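Ferric uptake regulation protein (Vibrio cholerae, PDB 2W57) probably acts as a metal-responsive, dimeric DNA-binding repressor that controls genes of iron uptake. Local coordinates at residues H71-G76 and H90-D95; C31-A36 and G97-F102; V79-L82 and H87-H90; L17-I22 and N60-A65. One frame throughout, in Å; residues are numbered along the deposited sequence.

Contact 1: residues H71-G76 and H90-D95. With ZN (zinc ion), chain D.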
loop_
_atom_site.group_PDB
_atom_site.type_symbol
_atom_site.label_atom_id
_atom_site.label_comp_id
_atom_site.label_asym_id
_atom_site.label_seq_id
_atom_site.Cartn_x
_atom_site.Cartn_y
_atom_site.Cartn_z
ATOM N N HIS A 71 0.571 -5.216 -4.909
ATOM C CA HIS A 71 0.448 -3.790 -4.617
ATOM C C HIS A 71 -0.626 -3.548 -3.569
ATOM O O HIS A 71 -1.727 -4.092 -3.675
ATOM C CB HIS A 71 0.069 -3.013 -5.877
ATOM C CG HIS A 71 1.083 -3.093 -6.971
ATOM N ND1 HIS A 71 2.219 -2.308 -6.993
ATOM C CD2 HIS A 71 1.131 -3.857 -8.087
ATOM C CE1 HIS A 71 2.926 -2.593 -8.071
ATOM N NE2 HIS A 71 2.285 -3.528 -8.754
ATOM N N HIS A 72 -0.322 -2.717 -2.572
ATOM C CA HIS A 72 -1.314 -2.341 -1.559
ATOM C C HIS A 72 -1.936 -0.990 -1.891
ATOM O O HIS A 72 -1.276 0.041 -1.776
ATOM C CB HIS A 72 -0.668 -2.276 -0.192
ATOM C CG HIS A 72 -0.110 -3.580 0.276
ATOM N ND1 HIS A 72 -0.806 -4.429 1.113
ATOM C CD2 HIS A 72 1.086 -4.172 0.044
ATOM C CE1 HIS A 72 -0.064 -5.492 1.369
ATOM N NE2 HIS A 72 1.087 -5.363 0.730
ATOM N N PHE A 73 -3.198 -0.986 -2.310
ATOM C CA PHE A 73 -3.857 0.254 -2.738
ATOM C C PHE A 73 -4.372 1.055 -1.560
ATOM O O PHE A 73 -4.129 0.693 -0.407
ATOM C CB PHE A 73 -4.996 -0.053 -3.701
ATOM C CG PHE A 73 -4.563 -0.157 -5.124
ATOM C CD1 PHE A 73 -3.208 -0.154 -5.460
ATOM C CD2 PHE A 73 -5.509 -0.289 -6.140
ATOM C CE1 PHE A 73 -2.801 -0.256 -6.782
ATOM C CE2 PHE A 73 -5.110 -0.402 -7.473
ATOM C CZ PHE A 73 -3.754 -0.382 -7.795
ATOM N N GLU A 74 -5.093 2.137 -1.859
ATOM C CA GLU A 74 -5.590 3.053 -0.835
ATOM C C GLU A 74 -6.499 2.330 0.143
ATOM O O GLU A 74 -7.540 1.770 -0.233
ATOM C CB GLU A 74 -6.324 4.251 -1.451
ATOM C CG GLU A 74 -6.425 5.475 -0.512
ATOM C CD GLU A 74 -7.314 6.595 -1.079
ATOM O OE1 GLU A 74 -7.619 6.570 -2.311
ATOM O OE2 GLU A 74 -7.710 7.497 -0.281
ATOM N N GLY A 75 -6.057 2.337 1.396
ATOM C CA GLY A 75 -6.760 1.696 2.504
ATOM C C GLY A 75 -7.496 0.392 2.221
ATOM O O GLY A 75 -8.715 0.394 2.075
ATOM N N GLY A 76 -6.761 -0.715 2.150
ATOM C CA GLY A 76 -7.378 -2.034 2.180
ATOM C C GLY A 76 -6.973 -2.950 1.050
ATOM O O GLY A 76 -6.315 -3.957 1.275
ATOM N N HIS A 90 0.969 3.656 -11.284
ATOM C CA HIS A 90 -0.445 3.335 -11.401
ATOM C C HIS A 90 -1.354 4.503 -11.149
ATOM O O HIS A 90 -1.175 5.266 -10.212
ATOM C CB HIS A 90 -0.822 2.162 -10.487
ATOM C CG HIS A 90 0.096 0.983 -10.605
ATOM N ND1 HIS A 90 1.326 0.931 -9.979
ATOM C CD2 HIS A 90 -0.036 -0.188 -11.274
ATOM C CE1 HIS A 90 1.913 -0.219 -10.263
ATOM N NE2 HIS A 90 1.106 -0.918 -11.042
ATOM N N LEU A 91 -2.332 4.627 -12.022
ATOM C CA LEU A 91 -3.393 5.587 -11.870
ATOM C C LEU A 91 -4.637 4.744 -11.653
ATOM O O LEU A 91 -4.910 3.828 -12.417
ATOM C CB LEU A 91 -3.477 6.445 -13.134
ATOM C CG LEU A 91 -4.591 7.457 -13.385
ATOM C CD1 LEU A 91 -4.489 8.637 -12.446
ATOM C CD2 LEU A 91 -4.516 7.915 -14.840
ATOM N N VAL A 92 -5.371 5.022 -10.591
ATOM C CA VAL A 92 -6.452 4.145 -10.186
ATOM C C VAL A 92 -7.760 4.923 -10.143
ATOM O O VAL A 92 -7.825 5.996 -9.524
ATOM C CB VAL A 92 -6.137 3.534 -8.811
ATOM C CG1 VAL A 92 -7.221 2.578 -8.356
ATOM C CG2 VAL A 92 -4.787 2.840 -8.854
ATOM N N CYS A 93 -8.787 4.400 -10.823
ATOM C CA CYS A 93 -10.140 4.964 -10.751
ATOM C C CYS A 93 -10.796 4.424 -9.506
ATOM O O CYS A 93 -10.800 3.212 -9.267
ATOM C CB CYS A 93 -11.013 4.597 -11.953
ATOM S SG CYS A 93 -10.420 5.118 -13.578
ATOM N N LEU A 94 -11.372 5.337 -8.728
ATOM C CA LEU A 94 -12.005 4.996 -7.461
ATOM C C LEU A 94 -13.449 4.479 -7.613
ATOM O O LEU A 94 -14.144 4.235 -6.613
ATOM C CB LEU A 94 -11.940 6.203 -6.508
ATOM C CG LEU A 94 -10.564 6.538 -5.908
ATOM C CD1 LEU A 94 -10.668 7.693 -4.901
ATOM C CD2 LEU A 94 -9.895 5.303 -5.267
ATOM N N ASP A 95 -13.886 4.280 -8.855
ATOM C CA ASP A 95 -15.293 3.980 -9.125
ATOM C C ASP A 95 -15.519 2.943 -10.222
ATOM O O ASP A 95 -16.592 2.335 -10.282
ATOM C CB ASP A 95 -16.088 5.268 -9.417
ATOM C CG ASP A 95 -15.348 6.235 -10.349
ATOM O OD1 ASP A 95 -14.097 6.165 -10.453
ATOM O OD2 ASP A 95 -16.022 7.089 -10.975
HETATM ZN ZN ZN D . 1.006 -2.726 -12.556
#
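His71 and His90 each place CG beside the backbone N and anti to the carbonyl carbon (chi1 -62° and -49°), and these torsions bring the two imidazoles together between their strands as a T-shaped (edge-to-face) pair. The edge of His90 is turned to one face of His71, with centroids 4.4 Å apart and ring planes at 61°. His71 CE1 and His90 CE1 are the closest atoms, at 3.4 Å. His90 NE2 lies over the rim of the His71 face rather than its centre, and it binds a zinc ion at 2.4 Å. Both nitrogens of His71 are engaged beyond this pair: ND1 is hydrogen-bonded to Tyr128 and NE2 to Glu81, itself a ligand of the same zinc. Two such bonds fix the rotation of the ring, and His71 is a second-shell residue of the metal.

Further along, Phe73 meets Val92. Both valine methyls turn to the ring, Phe73 CE2 lying 3.5 Å from Val92 CG2 and 3.8 Å from Val92 CG1, while Tyr128 and Val99 add to the same apolar cluster. At the outer end Glu74, with its chain extended, carries OE1 to 3.9 Å from Leu94 CD2, a van der Waals touch at right angles. Here the second subunit joins in, its Asn124 packing on Glu74 and its Thr123 on Leu94. The whole arrangement sets the first strand of the winged-helix wing, and the turn that follows it, against the dimerisation sheet, with a histidine-rich zinc site at the junction, as in Fur-family regulators.

Contact 2: residues C31-A36 and G97-F102. With ZN (zinc ion), chain D.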
loop_
_atom_site.group_PDB
_atom_site.type_symbol
_atom_site.label_atom_id
_atom_site.label_comp_id
_atom_site.label_asym_id
_atom_site.label_seq_id
_atom_site.Cartn_x
_atom_site.Cartn_y
_atom_site.Cartn_z
ATOM N N CYS A 31 -7.435 -9.138 -16.807
ATOM C CA CYS A 31 -7.128 -9.420 -15.402
ATOM C C CYS A 31 -5.688 -9.030 -15.088
ATOM O O CYS A 31 -5.060 -9.591 -14.176
ATOM C CB CYS A 31 -7.355 -10.898 -15.067
ATOM S SG CYS A 31 -9.073 -11.449 -15.209
ATOM N N GLN A 32 -5.173 -8.057 -15.830
ATOM C CA GLN A 32 -3.793 -7.627 -15.663
ATOM C C GLN A 32 -3.451 -7.049 -14.281
ATOM O O GLN A 32 -2.290 -7.126 -13.862
ATOM C CB GLN A 32 -3.425 -6.633 -16.740
ATOM C CG GLN A 32 -1.942 -6.413 -16.817
ATOM C CD GLN A 32 -1.565 -5.490 -17.936
ATOM O OE1 GLN A 32 -1.707 -5.828 -19.117
ATOM N NE2 GLN A 32 -1.083 -4.309 -17.575
ATOM N N HIS A 33 -4.448 -6.456 -13.609
ATOM C CA HIS A 33 -4.338 -5.965 -12.232
ATOM C C HIS A 33 -5.567 -6.452 -11.486
ATOM O O HIS A 33 -6.681 -6.147 -11.886
ATOM C CB HIS A 33 -4.337 -4.436 -12.192
ATOM C CG HIS A 33 -3.066 -3.806 -12.669
ATOM N ND1 HIS A 33 -2.820 -3.542 -13.999
ATOM C CD2 HIS A 33 -1.982 -3.360 -11.991
ATOM C CE1 HIS A 33 -1.631 -2.981 -14.120
ATOM N NE2 HIS A 33 -1.101 -2.860 -12.917
ATOM N N ILE A 34 -5.402 -7.199 -10.403
ATOM C CA ILE A 34 -6.561 -7.884 -9.836
ATOM C C ILE A 34 -6.398 -8.179 -8.348
ATOM O O ILE A 34 -5.324 -8.562 -7.900
ATOM C CB ILE A 34 -6.888 -9.186 -10.645
ATOM C CG1 ILE A 34 -8.315 -9.673 -10.368
ATOM C CG2 ILE A 34 -5.842 -10.290 -10.411
ATOM C CD1 ILE A 34 -8.831 -10.655 -11.412
ATOM N N SER A 35 -7.466 -7.977 -7.585
ATOM C CA SER A 35 -7.462 -8.324 -6.178
ATOM C C SER A 35 -7.778 -9.797 -6.025
ATOM O O SER A 35 -8.343 -10.409 -6.934
ATOM C CB SER A 35 -8.495 -7.498 -5.431
ATOM O OG SER A 35 -9.782 -7.780 -5.916
ATOM N N ALA A 36 -7.418 -10.362 -4.877
ATOM C CA ALA A 36 -7.817 -11.726 -4.522
ATOM C C ALA A 36 -9.341 -11.964 -4.616
ATOM O O ALA A 36 -9.776 -13.052 -4.968
ATOM C CB ALA A 36 -7.316 -12.069 -3.130
ATOM N N GLY A 97 -13.065 0.467 -11.005
ATOM C CA GLY A 97 -12.117 -0.638 -10.828
ATOM C C GLY A 97 -11.144 -0.739 -11.998
ATOM O O GLY A 97 -10.817 -1.843 -12.463
ATOM N N GLU A 98 -10.692 0.426 -12.463
ATOM C CA GLU A 98 -9.848 0.551 -13.643
ATOM C C GLU A 98 -8.450 1.053 -13.245
ATOM O O GLU A 98 -8.328 2.029 -12.504
ATOM C CB GLU A 98 -10.542 1.477 -14.656
ATOM C CG GLU A 98 -9.754 1.844 -15.920
ATOM C CD GLU A 98 -9.426 0.660 -16.827
ATOM O OE1 GLU A 98 -9.792 -0.490 -16.491
ATOM O OE2 GLU A 98 -8.791 0.891 -17.889
ATOM N N VAL A 99 -7.409 0.361 -13.714
ATOM C CA VAL A 99 -6.016 0.687 -13.372
ATOM C C VAL A 99 -5.206 1.030 -14.630
ATOM O O VAL A 99 -4.928 0.164 -15.450
ATOM C CB VAL A 99 -5.304 -0.477 -12.622
ATOM C CG1 VAL A 99 -3.898 -0.072 -12.200
ATOM C CG2 VAL A 99 -6.099 -0.923 -11.413
ATOM N N ILE A 100 -4.826 2.296 -14.774
ATOM C CA ILE A 100 -3.970 2.707 -15.879
ATOM C C ILE A 100 -2.489 2.686 -15.464
ATOM O O ILE A 100 -2.118 3.199 -14.402
ATOM C CB ILE A 100 -4.377 4.089 -16.453
ATOM C CG1 ILE A 100 -5.766 4.037 -17.092
ATOM C CG2 ILE A 100 -3.368 4.558 -17.500
ATOM C CD1 ILE A 100 -6.889 4.538 -16.203
ATOM N N GLU A 101 -1.659 2.072 -16.302
ATOM C CA GLU A 101 -0.216 2.071 -16.113
ATOM C C GLU A 101 0.362 3.278 -16.823
ATOM O O GLU A 101 -0.092 3.626 -17.911
ATOM C CB GLU A 101 0.413 0.822 -16.725
ATOM C CG GLU A 101 -0.236 -0.481 -16.330
ATOM C CD GLU A 101 0.493 -1.669 -16.902
ATOM O OE1 GLU A 101 1.221 -1.491 -17.896
ATOM O OE2 GLU A 101 0.342 -2.787 -16.367
ATOM N N PHE A 102 1.359 3.915 -16.219
ATOM C CA PHE A 102 2.098 4.982 -16.885
ATOM C C PHE A 102 3.550 4.981 -16.437
ATOM O O PHE A 102 3.892 4.395 -15.409
ATOM C CB PHE A 102 1.446 6.355 -16.645
ATOM C CG PHE A 102 1.571 6.858 -15.225
ATOM C CD1 PHE A 102 0.645 6.484 -14.251
ATOM C CD2 PHE A 102 2.611 7.713 -14.866
ATOM C CE1 PHE A 102 0.754 6.947 -12.940
ATOM C CE2 PHE A 102 2.728 8.179 -13.557
ATOM C CZ PHE A 102 1.794 7.791 -12.593
HETATM ZN ZN ZN D . 1.006 -2.726 -12.556
#
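His33 NE2 binds the zinc ion at 2.1 Å, and segment 97-102 supplies two neighbours to the same imidazole. One is Val99, whose CG1 stands over the ring face, 3.8 Å from the centroid of His33 and only 10° off the ring normal, a CH-pi contact. That methyl is set anti to the backbone N of Val99, while the other branch, CG2, lies 4.0 Å from His33 CB; the valine thus covers the ring and its root together. The second neighbour is Glu101, which comes to the edge of the ring: its OE2 is near the ring plane, 3.0 Å from His33 CE1, and the carboxylate stands almost upright to the imidazole, with planes 84° apart. Glu101 OE2 is 3.9 Å from the zinc, so this group belongs to the second shell, where its negative charge may help to offset the positive charge of the metal.

The extended Gln32 side chain crosses that of Glu101 at about a right angle, with amide and carboxylate planes 50° apart. The separation of Gln32 NE2 and Glu101 OE2 is modelled too short to be trusted in detail. Around the metal, Glu81, His88 and His90 complete the ligand set, and the His90 ring meets that of His33 nearly perpendicularly.

Segment 31-36 runs into the short, weakly bonded strand 34-35, joined through Ile34 to Phe80 of strand 78-82, and Ser35 then N-caps helix 36-45. Strand 99-102 instead belongs to the other sheet, bonded to strand 89-93 through Ile100 with Leu91 and Phe102 with Asp89.

Contact 3: residues V79-L82 and H87-H90. With ZN (zinc ion), chain D; ZN (zinc ion), chain C.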
loop_
_atom_site.group_PDB
_atom_site.type_symbol
_atom_site.label_atom_id
_atom_site.label_comp_id
_atom_site.label_asym_id
_atom_site.label_seq_id
_atom_site.Cartn_x
_atom_site.Cartn_y
_atom_site.Cartn_z
ATOM N N VAL A 79 -3.909 -5.566 -4.831
ATOM C CA VAL A 79 -4.072 -6.055 -6.195
ATOM C C VAL A 79 -2.778 -6.714 -6.657
ATOM O O VAL A 79 -1.668 -6.338 -6.240
ATOM C CB VAL A 79 -4.529 -4.948 -7.202
ATOM C CG1 VAL A 79 -5.916 -4.426 -6.849
ATOM C CG2 VAL A 79 -3.553 -3.801 -7.243
ATOM N N PHE A 80 -2.934 -7.703 -7.521
ATOM C CA PHE A 80 -1.829 -8.486 -8.005
ATOM C C PHE A 80 -1.732 -8.347 -9.521
ATOM O O PHE A 80 -2.698 -7.985 -10.190
ATOM C CB PHE A 80 -2.023 -9.951 -7.611
ATOM C CG PHE A 80 -2.121 -10.185 -6.113
ATOM C CD1 PHE A 80 -1.030 -10.672 -5.400
ATOM C CD2 PHE A 80 -3.315 -9.941 -5.423
ATOM C CE1 PHE A 80 -1.114 -10.909 -4.030
ATOM C CE2 PHE A 80 -3.412 -10.164 -4.051
ATOM C CZ PHE A 80 -2.305 -10.648 -3.348
ATOM N N GLU A 81 -0.551 -8.629 -10.049
ATOM C CA GLU A 81 -0.289 -8.621 -11.477
ATOM C C GLU A 81 0.895 -9.549 -11.673
ATOM O O GLU A 81 1.616 -9.825 -10.714
ATOM C CB GLU A 81 0.037 -7.205 -11.986
ATOM C CG GLU A 81 1.137 -6.465 -11.213
ATOM C CD GLU A 81 1.590 -5.176 -11.895
ATOM O OE1 GLU A 81 1.827 -5.211 -13.127
ATOM O OE2 GLU A 81 1.724 -4.126 -11.213
ATOM N N LEU A 82 1.073 -10.044 -12.898
ATOM C CA LEU A 82 2.226 -10.866 -13.232
ATOM C C LEU A 82 3.432 -9.956 -13.297
ATOM O O LEU A 82 3.310 -8.808 -13.716
ATOM C CB LEU A 82 2.019 -11.562 -14.577
ATOM C CG LEU A 82 0.977 -12.691 -14.611
ATOM C CD1 LEU A 82 0.452 -12.920 -16.028
ATOM C CD2 LEU A 82 1.525 -14.002 -14.013
ATOM N N HIS A 87 9.137 -1.366 -15.792
ATOM C CA HIS A 87 8.642 -0.527 -14.716
ATOM C C HIS A 87 7.427 0.291 -15.135
ATOM O O HIS A 87 7.422 0.907 -16.202
ATOM C CB HIS A 87 9.756 0.422 -14.262
ATOM C CG HIS A 87 9.312 1.440 -13.262
ATOM N ND1 HIS A 87 9.279 1.183 -11.906
ATOM C CD2 HIS A 87 8.880 2.715 -13.417
ATOM C CE1 HIS A 87 8.841 2.256 -11.270
ATOM N NE2 HIS A 87 8.591 3.199 -12.163
ATOM N N HIS A 88 6.400 0.298 -14.284
ATOM C CA HIS A 88 5.314 1.269 -14.411
ATOM C C HIS A 88 4.781 1.760 -13.043
ATOM O O HIS A 88 5.106 1.212 -11.982
ATOM C CB HIS A 88 4.195 0.747 -15.331
ATOM C CG HIS A 88 3.565 -0.530 -14.865
ATOM N ND1 HIS A 88 4.184 -1.756 -14.986
ATOM C CD2 HIS A 88 2.364 -0.772 -14.292
ATOM C CE1 HIS A 88 3.394 -2.698 -14.502
ATOM N NE2 HIS A 88 2.282 -2.127 -14.077
ATOM N N ASP A 89 3.996 2.829 -13.092
ATOM C CA ASP A 89 3.289 3.335 -11.931
ATOM C C ASP A 89 1.809 3.258 -12.233
ATOM O O ASP A 89 1.432 2.819 -13.320
ATOM C CB ASP A 89 3.738 4.755 -11.625
ATOM C CG ASP A 89 5.196 4.811 -11.294
ATOM O OD1 ASP A 89 5.615 4.049 -10.395
ATOM O OD2 ASP A 89 5.929 5.583 -11.946
ATOM N N HIS A 90 0.969 3.656 -11.284
ATOM C CA HIS A 90 -0.445 3.335 -11.401
ATOM C C HIS A 90 -1.354 4.503 -11.149
ATOM O O HIS A 90 -1.175 5.266 -10.212
ATOM C CB HIS A 90 -0.822 2.162 -10.487
ATOM C CG HIS A 90 0.096 0.983 -10.605
ATOM N ND1 HIS A 90 1.326 0.931 -9.979
ATOM C CD2 HIS A 90 -0.036 -0.188 -11.274
ATOM C CE1 HIS A 90 1.913 -0.219 -10.263
ATOM N NE2 HIS A 90 1.106 -0.918 -11.042
HETATM ZN ZN ZN D . 1.006 -2.726 -12.556
HETATM ZN ZN ZN C . 7.803 5.233 -11.533
#
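Glu81 spreads its carboxylate against the ring edges of His88 and His90, with a zinc ion held between. Its OE2 is the nearer ligand atom at 2.1 Å from the zinc, while OE1 is more distant at 2.7 Å. CG of Glu81 sits between the backbone N and the carbonyl carbon (chi1 52°), and from there the chain runs out extended to meet the histidines coming from the opposite direction. OE1 lies in the plane of the His88 ring, 3.3 Å from His88 NE2, yet the carboxylate is turned 58° from that ring. OE2 is likewise 3.3 Å from His90 NE2, with planes at 81°. The carboxylate oxygens and the two NE2 atoms are neighbours because they surround the same metal, and no hydrogen bond joins them. His88 NE2 binds the zinc at 2.1 Å; His33 is the fourth ligand residue, and Glu81 OE2 is also hydrogen-bonded to His71.

His87 and Asp89 serve a second zinc, bound by His87 NE2 at 2.3 Å and by the Asp89 carboxylate, together with Glu108 of helix 105-117 and His125 of strand 121-132. The start of strand 89-93 and the two residues before it thus lie between two metals, while strand 78-82 sits between strands 34-35 and 68-72 of the other sheet.

Contact 4: residues L17-I22 and N60-A65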
loop_
_atom_site.group_PDB
_atom_site.type_symbol
_atom_site.label_atom_id
_atom_site.label_comp_id
_atom_site.label_asym_id
_atom_site.label_seq_id
_atom_site.Cartn_x
_atom_site.Cartn_y
_atom_site.Cartn_z
ATOM N N LEU A 17 -3.662 -28.069 -9.275
ATOM C CA LEU A 17 -4.741 -27.588 -10.150
ATOM C C LEU A 17 -5.225 -26.193 -9.804
ATOM O O LEU A 17 -5.449 -25.395 -10.725
ATOM C CB LEU A 17 -5.905 -28.576 -10.184
ATOM C CG LEU A 17 -6.909 -28.533 -11.341
ATOM C CD1 LEU A 17 -6.238 -28.617 -12.736
ATOM C CD2 LEU A 17 -7.917 -29.656 -11.152
ATOM N N PRO A 18 -5.438 -25.897 -8.496
ATOM C CA PRO A 18 -5.697 -24.506 -8.107
ATOM C C PRO A 18 -4.633 -23.543 -8.623
ATOM O O PRO A 18 -4.965 -22.467 -9.133
ATOM C CB PRO A 18 -5.683 -24.571 -6.581
ATOM C CG PRO A 18 -6.200 -25.946 -6.299
ATOM C CD PRO A 18 -5.522 -26.795 -7.330
ATOM N N ARG A 19 -3.365 -23.932 -8.522
ATOM C CA ARG A 19 -2.285 -23.097 -9.019
ATOM C C ARG A 19 -2.423 -22.802 -10.511
ATOM O O ARG A 19 -2.308 -21.651 -10.920
ATOM C CB ARG A 19 -0.946 -23.735 -8.708
ATOM C CG ARG A 19 -0.552 -23.597 -7.255
ATOM C CD ARG A 19 0.800 -24.212 -6.959
ATOM N NE ARG A 19 1.138 -23.892 -5.581
ATOM C CZ ARG A 19 2.047 -24.514 -4.831
ATOM N NH1 ARG A 19 2.751 -25.532 -5.322
ATOM N NH2 ARG A 19 2.231 -24.115 -3.573
ATOM N N LEU A 20 -2.688 -23.833 -11.313
ATOM C CA LEU A 20 -2.867 -23.681 -12.771
ATOM C C LEU A 20 -4.035 -22.770 -13.146
ATOM O O LEU A 20 -3.912 -21.912 -14.024
ATOM C CB LEU A 20 -3.068 -25.045 -13.452
ATOM C CG LEU A 20 -1.935 -26.078 -13.465
ATOM C CD1 LEU A 20 -2.414 -27.357 -14.111
ATOM C CD2 LEU A 20 -0.672 -25.564 -14.162
ATOM N N LYS A 21 -5.156 -22.978 -12.462
ATOM C CA LYS A 21 -6.410 -22.298 -12.729
ATOM C C LYS A 21 -6.372 -20.843 -12.326
ATOM O O LYS A 21 -7.036 -20.007 -12.940
ATOM C CB LYS A 21 -7.545 -22.997 -11.979
ATOM C CG LYS A 21 -7.981 -24.294 -12.633
ATOM C CD LYS A 21 -9.171 -24.887 -11.907
ATOM C CE LYS A 21 -9.605 -26.194 -12.548
ATOM N NZ LYS A 21 -10.403 -25.958 -13.760
ATOM N N ILE A 22 -5.610 -20.543 -11.282
ATOM C CA ILE A 22 -5.457 -19.174 -10.833
ATOM C C ILE A 22 -4.462 -18.472 -11.738
ATOM O O ILE A 22 -4.632 -17.296 -12.034
ATOM C CB ILE A 22 -5.030 -19.098 -9.346
ATOM C CG1 ILE A 22 -6.215 -19.503 -8.456
ATOM C CG2 ILE A 22 -4.521 -17.703 -9.000
ATOM C CD1 ILE A 22 -5.901 -19.651 -7.007
ATOM N N ASN A 60 -0.131 -15.483 -2.447
ATOM C CA ASN A 60 1.057 -15.361 -1.594
ATOM C C ASN A 60 2.265 -16.188 -2.054
ATOM O O ASN A 60 3.411 -15.700 -2.025
ATOM C CB ASN A 60 0.740 -15.763 -0.165
ATOM C CG ASN A 60 0.296 -14.612 0.659
ATOM O OD1 ASN A 60 -0.884 -14.229 0.637
ATOM N ND2 ASN A 60 1.233 -14.034 1.405
ATOM N N GLN A 61 2.007 -17.445 -2.423
ATOM C CA GLN A 61 3.040 -18.362 -2.894
ATOM C C GLN A 61 3.605 -17.822 -4.211
ATOM O O GLN A 61 4.809 -17.866 -4.441
ATOM C CB GLN A 61 2.469 -19.783 -3.078
ATOM C CG GLN A 61 1.856 -20.401 -1.828
ATOM C CD GLN A 61 1.054 -21.719 -2.069
ATOM O OE1 GLN A 61 0.385 -21.929 -3.110
ATOM N NE2 GLN A 61 1.118 -22.607 -1.073
ATOM N N PHE A 62 2.730 -17.287 -5.059
ATOM C CA PHE A 62 3.154 -16.665 -6.310
ATOM C C PHE A 62 3.984 -15.409 -6.042
ATOM O O PHE A 62 4.948 -15.130 -6.761
ATOM C CB PHE A 62 1.935 -16.289 -7.151
ATOM C CG PHE A 62 1.291 -17.442 -7.856
ATOM C CD1 PHE A 62 1.711 -18.746 -7.631
ATOM C CD2 PHE A 62 0.242 -17.215 -8.749
ATOM C CE1 PHE A 62 1.111 -19.803 -8.305
ATOM C CE2 PHE A 62 -0.369 -18.255 -9.413
ATOM C CZ PHE A 62 0.062 -19.557 -9.198
ATOM N N ASP A 63 3.590 -14.649 -5.018
ATOM C CA ASP A 63 4.326 -13.447 -4.606
ATOM C C ASP A 63 5.786 -13.791 -4.235
ATOM O O ASP A 63 6.727 -13.226 -4.795
ATOM C CB ASP A 63 3.610 -12.744 -3.455
ATOM C CG ASP A 63 4.084 -11.316 -3.251
ATOM O OD1 ASP A 63 5.140 -10.934 -3.797
ATOM O OD2 ASP A 63 3.396 -10.563 -2.540
ATOM N N ASP A 64 5.958 -14.745 -3.326
ATOM C CA ASP A 64 7.284 -15.166 -2.907
ATOM C C ASP A 64 8.098 -15.830 -4.017
ATOM O O ASP A 64 9.315 -15.659 -4.051
ATOM C CB ASP A 64 7.199 -16.101 -1.701
ATOM C CG ASP A 64 6.341 -15.531 -0.579
ATOM O OD1 ASP A 64 6.359 -14.283 -0.361
ATOM O OD2 ASP A 64 5.654 -16.350 0.086
ATOM N N ALA A 65 7.440 -16.583 -4.901
ATOM C CA ALA A 65 8.121 -17.239 -6.025
ATOM C C ALA A 65 8.479 -16.280 -7.186
ATOM O O ALA A 65 9.128 -16.682 -8.163
ATOM C CB ALA A 65 7.292 -18.417 -6.536
#
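Arg19 leaves helix 17-26 with CB and CG beside the ring of Phe62, Arg19 CG lying 4.3 Å from Phe62 CE1. CG is anti to the carbonyl carbon, and the chain then runs extended through CD to NE, passing Phe62 to arrive at Gln61. There two nitrogens grip one oxygen side-on: Arg19 NE donates to Gln61 OE1 at 3.2 Å, and Arg19 NH2 donates to the same OE1 at 2.9 Å, the straighter bond at 160°. OE1 lies in the guanidinium plane. At Gln61 the geometry is less regular, since both donors stand above the same face of its amide, not on a lone pair, and the guanidinium and amide planes are 64° apart. The remaining nitrogen, NH1, is hydrogen-bonded to the backbone O of Lys14, so the flat group is fixed at both ends.

Beneath this polar bridge Phe62 points the edge of its ring at the helix backbone. Phe62 CZ is 3.6 Å from Arg19 O, near the ring plane, and Phe62 CE2 is 4.2 Å from Ile22 CG2. Phe62 is buried, with Leu8, Leu13 and Val68 also packing on its side chain.

The two short helical segments cross at 76°, their axes 12.1 Å apart at closest approach, and side chains bridge the gap. Helix 52-64, by its place in the winged-helix fold probably the DNA recognition helix, leads on to strand 68-72, while helix 4-10 packs on both Arg19 and Phe62.

Contacts 1, 2 and 3 gather round one zinc ion: His90 is common to contacts 1 and 3, contact 2 adds His33, and a second-shell histidine of contact 1 reaches a ligand of contact 3. Contact 3 is buried and made almost wholly of metal ligation; contact 1 is partly buried, mixing rings with apolar packing; contact 2 lies at the surface, with a carboxylate beside the site. Each of the three joins the wing-side sheet to the dimerisation sheet. Contact 4, also partly buried, is without a metal ligand and made between two helices, its centre about 17 Å from that of contact 3, and it relies on an arginine-glutamine bridge over a phenylalanine.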